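Local coordinates for uncharacterized protein (Danio rerio, PDB 5HBA) that probably recognises targets for the complement pathway of innate immunity, as the globular head domain of the C1q A subunit, at residues A[2-7]-A[32-37]; A[41-46]-A[101-106]; A[57-62]-A[85-90]. All blocks are in the same frame, centred on the assembly; numbering follows the deposited sequence.

Contact 1. Residues A[2-7]-A[32-37]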
loop_
_atom_site.group_PDB
_atom_site.type_symbol
_atom_site.label_atom_id
_atom_site.label_comp_id
_atom_site.label_asym_id
_atom_site.label_seq_id
_atom_site.Cartn_x
_atom_site.Cartn_y
_atom_site.Cartn_z
ATOM N N GLU A 2 7.093 21.914 -5.115
ATOM C CA GLU A 2 7.061 20.768 -6.022
ATOM C C GLU A 2 8.251 19.833 -5.812
ATOM O O GLU A 2 9.400 20.277 -5.756
ATOM C CB GLU A 2 6.999 21.235 -7.481
ATOM C CG GLU A 2 7.030 20.116 -8.525
ATOM C CD GLU A 2 8.441 19.669 -8.882
ATOM O OE1 GLU A 2 9.326 20.538 -9.057
ATOM O OE2 GLU A 2 8.671 18.441 -8.971
ATOM N N LYS A 3 7.967 18.537 -5.705
ATOM C CA LYS A 3 9.011 17.514 -5.628
ATOM C C LYS A 3 8.573 16.270 -6.415
ATOM O O LYS A 3 7.434 16.223 -6.895
ATOM C CB LYS A 3 9.351 17.188 -4.163
ATOM C CG LYS A 3 8.181 16.773 -3.290
ATOM C CD LYS A 3 8.656 16.596 -1.849
ATOM C CE LYS A 3 7.491 16.426 -0.893
ATOM N NZ LYS A 3 7.962 16.244 0.503
ATOM N N PRO A 4 9.477 15.285 -6.596
ATOM C CA PRO A 4 9.066 14.070 -7.310
ATOM C C PRO A 4 7.861 13.376 -6.681
ATOM O O PRO A 4 7.843 13.131 -5.464
ATOM C CB PRO A 4 10.290 13.165 -7.182
ATOM C CG PRO A 4 11.452 14.132 -7.139
ATOM C CD PRO A 4 10.938 15.311 -6.353
ATOM N N ALA A 5 6.878 13.068 -7.525
ATOM C CA ALA A 5 5.650 12.368 -7.145
ATOM C C ALA A 5 5.021 11.875 -8.433
ATOM O O ALA A 5 4.753 12.680 -9.336
ATOM C CB ALA A 5 4.681 13.312 -6.434
ATOM N N PHE A 6 4.773 10.571 -8.524
ATOM C CA PHE A 6 4.166 10.017 -9.730
ATOM C C PHE A 6 3.114 8.953 -9.446
ATOM O O PHE A 6 3.120 8.295 -8.393
ATOM C CB PHE A 6 5.235 9.434 -10.664
ATOM C CG PHE A 6 5.807 8.130 -10.183
ATOM C CD1 PHE A 6 5.190 6.922 -10.505
ATOM C CD2 PHE A 6 6.959 8.109 -9.414
ATOM C CE1 PHE A 6 5.705 5.714 -10.047
ATOM C CE2 PHE A 6 7.491 6.902 -8.954
ATOM C CZ PHE A 6 6.857 5.700 -9.271
ATOM N N SER A 7 2.231 8.778 -10.421
ATOM C CA SER A 7 1.240 7.720 -10.405
ATOM C C SER A 7 1.002 7.314 -11.852
ATOM O O SER A 7 0.531 8.128 -12.673
ATOM C CB SER A 7 -0.057 8.219 -9.767
ATOM O OG SER A 7 -1.018 7.185 -9.724
ATOM N N ASN A 32 7.830 15.856 -11.380
ATOM C CA ASN A 32 9.173 16.223 -11.780
ATOM C C ASN A 32 9.561 15.580 -13.105
ATOM O O ASN A 32 10.723 15.637 -13.497
ATOM C CB ASN A 32 10.160 15.823 -10.685
ATOM C CG ASN A 32 11.456 16.586 -10.763
ATOM O OD1 ASN A 32 11.457 17.803 -10.957
ATOM N ND2 ASN A 32 12.573 15.876 -10.622
ATOM N N ASP A 33 8.586 14.981 -13.790
ATOM C CA ASP A 33 8.832 14.251 -15.042
ATOM C C ASP A 33 9.944 13.213 -14.856
ATOM O O ASP A 33 10.923 13.178 -15.614
ATOM C CB ASP A 33 9.157 15.221 -16.193
ATOM C CG ASP A 33 9.134 14.549 -17.562
ATOM O OD1 ASP A 33 8.409 13.546 -17.741
ATOM O OD2 ASP A 33 9.843 15.031 -18.470
ATOM N N ASP A 34 9.781 12.375 -13.833
ATOM C CA ASP A 34 10.790 11.399 -13.459
ATOM C C ASP A 34 10.499 10.009 -14.006
ATOM O O ASP A 34 11.350 9.117 -13.927
ATOM C CB ASP A 34 10.855 11.291 -11.936
ATOM C CG ASP A 34 11.610 12.433 -11.296
ATOM O OD1 ASP A 34 12.587 12.922 -11.894
ATOM O OD2 ASP A 34 11.228 12.834 -10.179
ATOM N N PHE A 35 9.290 9.809 -14.519
ATOM C CA PHE A 35 8.882 8.487 -14.973
ATOM C C PHE A 35 8.707 8.391 -16.491
ATOM O O PHE A 35 8.032 9.219 -17.103
ATOM C CB PHE A 35 7.574 8.062 -14.297
ATOM C CG PHE A 35 7.426 6.574 -14.183
ATOM C CD1 PHE A 35 7.007 5.820 -15.273
ATOM C CD2 PHE A 35 7.735 5.927 -12.995
ATOM C CE1 PHE A 35 6.892 4.446 -15.176
ATOM C CE2 PHE A 35 7.624 4.554 -12.889
ATOM C CZ PHE A 35 7.208 3.811 -13.982
ATOM N N GLN A 36 9.293 7.358 -17.089
ATOM C CA GLN A 36 9.088 7.098 -18.507
ATOM C C GLN A 36 8.183 5.883 -18.673
ATOM O O GLN A 36 8.599 4.744 -18.432
ATOM C CB GLN A 36 10.429 6.888 -19.227
ATOM C CG GLN A 36 11.226 8.188 -19.433
ATOM C CD GLN A 36 12.545 7.970 -20.174
ATOM O OE1 GLN A 36 12.645 7.110 -21.053
ATOM N NE2 GLN A 36 13.566 8.745 -19.812
ATOM N N ILE A 37 6.941 6.117 -19.090
ATOM C CA ILE A 37 5.985 5.022 -19.132
ATOM C C ILE A 37 6.310 4.021 -20.237
ATOM O O ILE A 37 5.892 2.869 -20.167
ATOM C CB ILE A 37 4.518 5.506 -19.257
ATOM C CG1 ILE A 37 4.304 6.303 -20.539
ATOM C CG2 ILE A 37 4.113 6.311 -18.024
ATOM C CD1 ILE A 37 2.822 6.676 -20.765
HETATM O O HOH W 1 7.943 13.071 -10.498
#
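The oxygen of water W1 is held by three groups: it accepts from N32 N at 2.9 Å and from A5 N at 3.2 Å, and gives a weak hydrogen bond to D34 OD2. No direct hydrogen bond spans the two segments, so this water is the polar joint between them. The D34 carboxylate, its CG on the side of the backbone N, is also held by the amide of N32, whose ND2 makes weak bonds to both carboxylate oxygens; the turn thus closes on itself. P4 packs against the same group, its CB 3.2 Å from D34 OD2. Outside the pair, the carboxylate of D30 accepts from D34 N and F35 N and fixes the turn. At the exposed end E2 OE2 lies 3.5 Å from N32 CB.

Further along, the contact turns aromatic. F6 sits in the crowded position between its backbone N and carbonyl carbon (chi1 74°), which sends its ring to meet F35. F35 CD2 comes over one face of the F6 ring, toward the rim, and lies 3.6 Å from F6 CE1. The planes are inclined at 39°, with centroids 4.8 Å apart, and F42 and F126 add further rings around F6. Such an aromatic core, between strand 5-10 of one sheet and strand 35-36 of the other, is characteristic of the jelly-roll beta sandwich of C1q heads.

Contact 2. Residues A[41-46]-A[101-106]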
loop_
_atom_site.group_PDB
_atom_site.type_symbol
_atom_site.label_atom_id
_atom_site.label_comp_id
_atom_site.label_asym_id
_atom_site.label_seq_id
_atom_site.Cartn_x
_atom_site.Cartn_y
_atom_site.Cartn_z
ATOM N N TYR A 41 10.545 2.676 -16.246
ATOM C CA TYR A 41 11.490 3.086 -15.193
ATOM C C TYR A 41 11.182 4.446 -14.578
ATOM O O TYR A 41 10.982 5.428 -15.295
ATOM C CB TYR A 41 12.939 3.169 -15.710
ATOM C CG TYR A 41 13.581 1.877 -16.152
ATOM C CD1 TYR A 41 13.823 0.849 -15.247
ATOM C CD2 TYR A 41 13.998 1.709 -17.470
ATOM C CE1 TYR A 41 14.421 -0.330 -15.652
ATOM C CE2 TYR A 41 14.600 0.539 -17.884
ATOM C CZ TYR A 41 14.810 -0.475 -16.972
ATOM O OH TYR A 41 15.412 -1.641 -17.376
ATOM N N PHE A 42 11.198 4.500 -13.249
ATOM C CA PHE A 42 11.426 5.755 -12.549
ATOM C C PHE A 42 12.931 5.941 -12.528
ATOM O O PHE A 42 13.659 5.025 -12.145
ATOM C CB PHE A 42 10.914 5.689 -11.111
ATOM C CG PHE A 42 11.349 6.850 -10.260
ATOM C CD1 PHE A 42 10.608 8.024 -10.238
ATOM C CD2 PHE A 42 12.493 6.765 -9.475
ATOM C CE1 PHE A 42 11.001 9.096 -9.453
ATOM C CE2 PHE A 42 12.894 7.839 -8.691
ATOM C CZ PHE A 42 12.149 9.006 -8.683
ATOM N N THR A 43 13.399 7.114 -12.943
ATOM C CA THR A 43 14.820 7.448 -12.861
ATOM C C THR A 43 15.010 8.646 -11.938
ATOM O O THR A 43 14.493 9.732 -12.197
ATOM C CB THR A 43 15.418 7.792 -14.244
ATOM O OG1 THR A 43 15.323 6.651 -15.108
ATOM C CG2 THR A 43 16.897 8.196 -14.102
ATOM N N CYS A 44 15.762 8.439 -10.866
ATOM C CA CYS A 44 16.008 9.482 -9.878
ATOM C C CYS A 44 16.794 10.672 -10.455
ATOM O O CYS A 44 17.898 10.499 -10.986
ATOM C CB CYS A 44 16.775 8.878 -8.696
ATOM S SG CYS A 44 17.122 10.020 -7.333
ATOM N N LYS A 45 16.215 11.867 -10.354
ATOM C CA LYS A 45 16.926 13.111 -10.644
ATOM C C LYS A 45 17.327 13.781 -9.334
ATOM O O LYS A 45 18.401 14.376 -9.229
ATOM C CB LYS A 45 16.048 14.082 -11.446
ATOM C CG LYS A 45 15.785 13.702 -12.888
ATOM C CD LYS A 45 15.062 14.859 -13.589
ATOM C CE LYS A 45 14.071 14.366 -14.613
ATOM N NZ LYS A 45 13.023 15.392 -14.849
ATOM N N VAL A 46 16.452 13.677 -8.336
ATOM C CA VAL A 46 16.691 14.260 -7.016
ATOM C C VAL A 46 17.090 13.189 -6.005
ATOM O O VAL A 46 16.261 12.370 -5.601
ATOM C CB VAL A 46 15.423 14.959 -6.491
ATOM C CG1 VAL A 46 15.662 15.527 -5.097
ATOM C CG2 VAL A 46 14.974 16.048 -7.452
ATOM N N GLY A 101 20.408 9.102 -10.902
ATOM C CA GLY A 101 20.564 8.093 -11.934
ATOM C C GLY A 101 20.040 6.700 -11.596
ATOM O O GLY A 101 19.826 5.895 -12.507
ATOM N N ASP A 102 19.847 6.394 -10.311
ATOM C CA ASP A 102 19.290 5.091 -9.931
ATOM C C ASP A 102 17.908 4.898 -10.554
ATOM O O ASP A 102 17.124 5.847 -10.659
ATOM C CB ASP A 102 19.172 4.941 -8.407
ATOM C CG ASP A 102 20.512 4.827 -7.720
ATOM O OD1 ASP A 102 21.528 4.603 -8.418
ATOM O OD2 ASP A 102 20.545 4.953 -6.470
ATOM N N LYS A 103 17.611 3.670 -10.971
ATOM C CA LYS A 103 16.317 3.382 -11.583
ATOM C C LYS A 103 15.496 2.476 -10.670
ATOM O O LYS A 103 16.066 1.669 -9.934
ATOM C CB LYS A 103 16.512 2.736 -12.957
ATOM C CG LYS A 103 17.164 3.680 -13.971
ATOM C CD LYS A 103 17.376 3.022 -15.327
ATOM C CE LYS A 103 18.040 3.991 -16.304
ATOM N NZ LYS A 103 17.145 5.134 -16.711
ATOM N N VAL A 104 14.171 2.634 -10.693
ATOM C CA VAL A 104 13.280 1.772 -9.907
ATOM C C VAL A 104 12.129 1.324 -10.795
ATOM O O VAL A 104 11.605 2.113 -11.600
ATOM C CB VAL A 104 12.744 2.480 -8.643
ATOM C CG1 VAL A 104 11.845 1.541 -7.830
ATOM C CG2 VAL A 104 13.904 2.966 -7.768
ATOM N N TRP A 105 11.747 0.056 -10.677
ATOM C CA TRP A 105 10.674 -0.453 -11.517
ATOM C C TRP A 105 10.020 -1.676 -10.896
ATOM O O TRP A 105 10.478 -2.185 -9.866
ATOM C CB TRP A 105 11.200 -0.761 -12.927
ATOM C CG TRP A 105 12.128 -1.970 -13.038
ATOM C CD1 TRP A 105 11.775 -3.220 -13.462
ATOM C CD2 TRP A 105 13.545 -2.025 -12.773
ATOM N NE1 TRP A 105 12.874 -4.052 -13.461
ATOM C CE2 TRP A 105 13.978 -3.341 -13.043
ATOM C CE3 TRP A 105 14.494 -1.093 -12.328
ATOM C CZ2 TRP A 105 15.300 -3.758 -12.886
ATOM C CZ3 TRP A 105 15.816 -1.507 -12.164
ATOM C CH2 TRP A 105 16.205 -2.826 -12.449
ATOM N N ILE A 106 9.007 -2.173 -11.562
ATOM C CA ILE A 106 8.424 -3.446 -11.304
ATOM C C ILE A 106 8.466 -4.312 -12.513
ATOM O O ILE A 106 8.447 -3.898 -13.607
ATOM C CB ILE A 106 7.001 -3.353 -10.759
ATOM C CG1 ILE A 106 6.055 -2.669 -11.757
ATOM C CG2 ILE A 106 7.017 -2.628 -9.447
ATOM C CD1 ILE A 106 4.621 -2.535 -11.318
#
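Y41 stands on edge over W105: its CE1 drops onto the indole face, 3.4 Å from W105 CE3, in an offset edge-to-face pair with planes at 86°. W105 reaches this pose from the crowded first torsion (chi1 71°), while Y41 CG lies anti to its carbonyl carbon, and the two side chains run alongside each other. One flat side of the phenol is met by K103, whose CD lies 4.1 Å from the Y41 ring centroid in a CH-pi contact over the face, displaced toward CG. The lysine chain is extended up to CE and then bends at its last torsion (chi4 -69°), bringing NZ 2.9 Å from T43 OG1 as donor. An alanine here would remove CD from the tyrosine face and NZ from T43 OG1, and would probably leave the Y41 ring less firmly held.

Strands 41-43 and 103-106 are antiparallel neighbours in one sheet of the C1q jelly roll. F42 and V104 form a hydrogen-bonded pair, with V104 N to F42 O at 2.8 Å and F42 N to V104 O at 2.9 Å; T43 and K103 are the next, non-hydrogen-bonded pair. F42 and V104 project from the opposite face to K103, inward onto L98 and F52 of the other sheet. Past the strand ends two nearly straight bonds continue the pairing: C44 N to D102 O and G101 N to C44 O.

Contact 3. Residues A[57-62]-A[85-90]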
loop_
_atom_site.group_PDB
_atom_site.type_symbol
_atom_site.label_atom_id
_atom_site.label_comp_id
_atom_site.label_asym_id
_atom_site.label_seq_id
_atom_site.Cartn_x
_atom_site.Cartn_y
_atom_site.Cartn_z
ATOM N N SER A 57 -3.028 -6.612 -10.709
ATOM C CA SER A 57 -3.770 -7.856 -10.864
ATOM C C SER A 57 -3.603 -8.506 -12.229
ATOM O O SER A 57 -3.473 -7.833 -13.260
ATOM C CB SER A 57 -5.272 -7.699 -10.538
ATOM O OG SER A 57 -5.831 -6.537 -11.104
ATOM N N SER A 58 -3.625 -9.831 -12.210
ATOM C CA SER A 58 -3.603 -10.650 -13.409
ATOM C C SER A 58 -4.510 -11.833 -13.115
ATOM O O SER A 58 -4.811 -12.099 -11.951
ATOM C CB SER A 58 -2.182 -11.153 -13.659
ATOM O OG SER A 58 -2.150 -12.021 -14.777
ATOM N N GLU A 59 -4.938 -12.546 -14.151
ATOM C CA GLU A 59 -5.698 -13.776 -13.949
ATOM C C GLU A 59 -4.744 -14.879 -13.478
ATOM O O GLU A 59 -3.684 -15.087 -14.074
ATOM C CB GLU A 59 -6.401 -14.184 -15.252
ATOM C CG GLU A 59 -7.241 -15.459 -15.167
ATOM C CD GLU A 59 -8.656 -15.209 -14.664
ATOM O OE1 GLU A 59 -8.909 -14.118 -14.100
ATOM O OE2 GLU A 59 -9.516 -16.104 -14.837
ATOM N N GLY A 60 -5.101 -15.565 -12.393
ATOM C CA GLY A 60 -4.263 -16.630 -11.870
ATOM C C GLY A 60 -3.098 -16.099 -11.052
ATOM O O GLY A 60 -3.124 -14.953 -10.598
ATOM N N ARG A 61 -2.076 -16.934 -10.872
ATOM C CA ARG A 61 -0.908 -16.583 -10.064
ATOM C C ARG A 61 -0.235 -15.291 -10.549
ATOM O O ARG A 61 0.023 -15.126 -11.746
ATOM C CB ARG A 61 0.108 -17.733 -10.072
ATOM C CG ARG A 61 1.326 -17.496 -9.177
ATOM C CD ARG A 61 2.625 -17.881 -9.878
ATOM N NE ARG A 61 2.818 -17.098 -11.091
ATOM C CZ ARG A 61 3.077 -17.617 -12.290
ATOM N NH1 ARG A 61 3.216 -16.812 -13.341
ATOM N NH2 ARG A 61 3.198 -18.933 -12.440
ATOM N N LEU A 62 0.032 -14.379 -9.616
ATOM C CA LEU A 62 0.716 -13.126 -9.933
ATOM C C LEU A 62 1.883 -12.897 -8.988
ATOM O O LEU A 62 1.703 -12.803 -7.768
ATOM C CB LEU A 62 -0.236 -11.920 -9.883
ATOM C CG LEU A 62 0.430 -10.552 -10.128
ATOM C CD1 LEU A 62 1.209 -10.510 -11.446
ATOM C CD2 LEU A 62 -0.600 -9.435 -10.098
ATOM N N SER A 85 -8.346 -19.562 -12.152
ATOM C CA SER A 85 -9.571 -18.857 -12.515
ATOM C C SER A 85 -9.757 -17.553 -11.734
ATOM O O SER A 85 -10.622 -16.739 -12.063
ATOM C CB SER A 85 -10.781 -19.773 -12.297
ATOM O OG SER A 85 -10.743 -20.364 -11.005
ATOM N N VAL A 86 -8.930 -17.356 -10.713
ATOM C CA VAL A 86 -9.097 -16.247 -9.778
ATOM C C VAL A 86 -8.147 -15.076 -10.092
ATOM O O VAL A 86 -7.001 -15.284 -10.500
ATOM C CB VAL A 86 -8.926 -16.753 -8.329
ATOM C CG1 VAL A 86 -8.822 -15.606 -7.334
ATOM C CG2 VAL A 86 -10.080 -17.691 -7.964
ATOM N N SER A 87 -8.652 -13.852 -9.937
ATOM C CA SER A 87 -7.876 -12.634 -10.165
ATOM C C SER A 87 -7.859 -11.790 -8.882
ATOM O O SER A 87 -8.914 -11.400 -8.381
ATOM C CB SER A 87 -8.490 -11.836 -11.319
ATOM O OG SER A 87 -7.726 -10.676 -11.599
ATOM N N LEU A 88 -6.670 -11.528 -8.340
ATOM C CA LEU A 88 -6.540 -10.787 -7.081
ATOM C C LEU A 88 -5.603 -9.583 -7.244
ATOM O O LEU A 88 -4.832 -9.519 -8.203
ATOM C CB LEU A 88 -5.999 -11.700 -5.978
ATOM C CG LEU A 88 -6.767 -12.983 -5.645
ATOM C CD1 LEU A 88 -6.048 -13.800 -4.562
ATOM C CD2 LEU A 88 -8.183 -12.648 -5.212
ATOM N N VAL A 89 -5.674 -8.625 -6.322
ATOM C CA VAL A 89 -4.757 -7.485 -6.348
ATOM C C VAL A 89 -3.594 -7.724 -5.398
ATOM O O VAL A 89 -3.792 -7.857 -4.188
ATOM C CB VAL A 89 -5.469 -6.168 -5.972
ATOM C CG1 VAL A 89 -4.460 -5.006 -5.889
ATOM C CG2 VAL A 89 -6.574 -5.849 -6.993
ATOM N N VAL A 90 -2.383 -7.806 -5.951
ATOM C CA VAL A 90 -1.180 -7.887 -5.136
ATOM C C VAL A 90 -0.634 -6.477 -4.968
ATOM O O VAL A 90 -0.521 -5.728 -5.936
ATOM C CB VAL A 90 -0.067 -8.710 -5.807
ATOM C CG1 VAL A 90 1.086 -8.936 -4.826
ATOM C CG2 VAL A 90 -0.591 -10.029 -6.295
HETATM O O HOH W 2 -6.790 -8.284 -13.872
HETATM O O HOH W 3 -4.261 -13.202 -8.877
#
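Two places here are tight. At one, G60 N gives a 2.7 Å hydrogen bond to V86 O, entering above the carbonyl plane; G60 has a positive phi, a conformation that favours glycine. At the other, S57 CB presses to 3.0 Å from L88 O, with S57 OG in the crowded position between its backbone N and carbonyl carbon. L62 on V90 is plain apolar packing, L62 CD2 lying 3.8 Å from V90 CG2.

The pairing is loose at S58 and L88. S58 O and L88 N are 4.1 Å apart, too far to bond; L88 N instead gives its proton to water W3 at 3.0 Å, which in turn donates to G60 O at 2.7 Å. On the side of S57 and S87, water W2 weakly joins the two hydroxyls. At the exposed margin the E59 chain bends at chi2 and brings OE2 to 3.1 Å from S85 O, a close approach of two acceptors with no bond.

Strand 87-90 also has partners in the other subunits: V89 N bonds to D80 OD1 of the second subunit, and L88 packs on L88 of the third. This is a frayed, water-mediated end of an antiparallel strand pair, set at the subunit interface of a C1q-type trimer of jelly rolls.

Contacts 1 and 2 are neighbours, their centres 10 Å apart, and they touch: D34 O probably accepts from T43 N and N32 O from K45 NZ, as strand 35-36 lies beside strand 41-43 in one sheet. Contact 3 lies on the opposite side of the chain's centre, about 28 Å from contact 1 and 27 Å from contact 2, centre to centre. It shares the other sheet with strand 5-10 of contact 1. Along the chain contact 1 closes first, and contact 3 is nested inside the loop that contact 2 closes. Contacts 1 and 3 both meet the second subunit, so assembly engages both ends of the sandwich, whereas contact 2 touches no other chain.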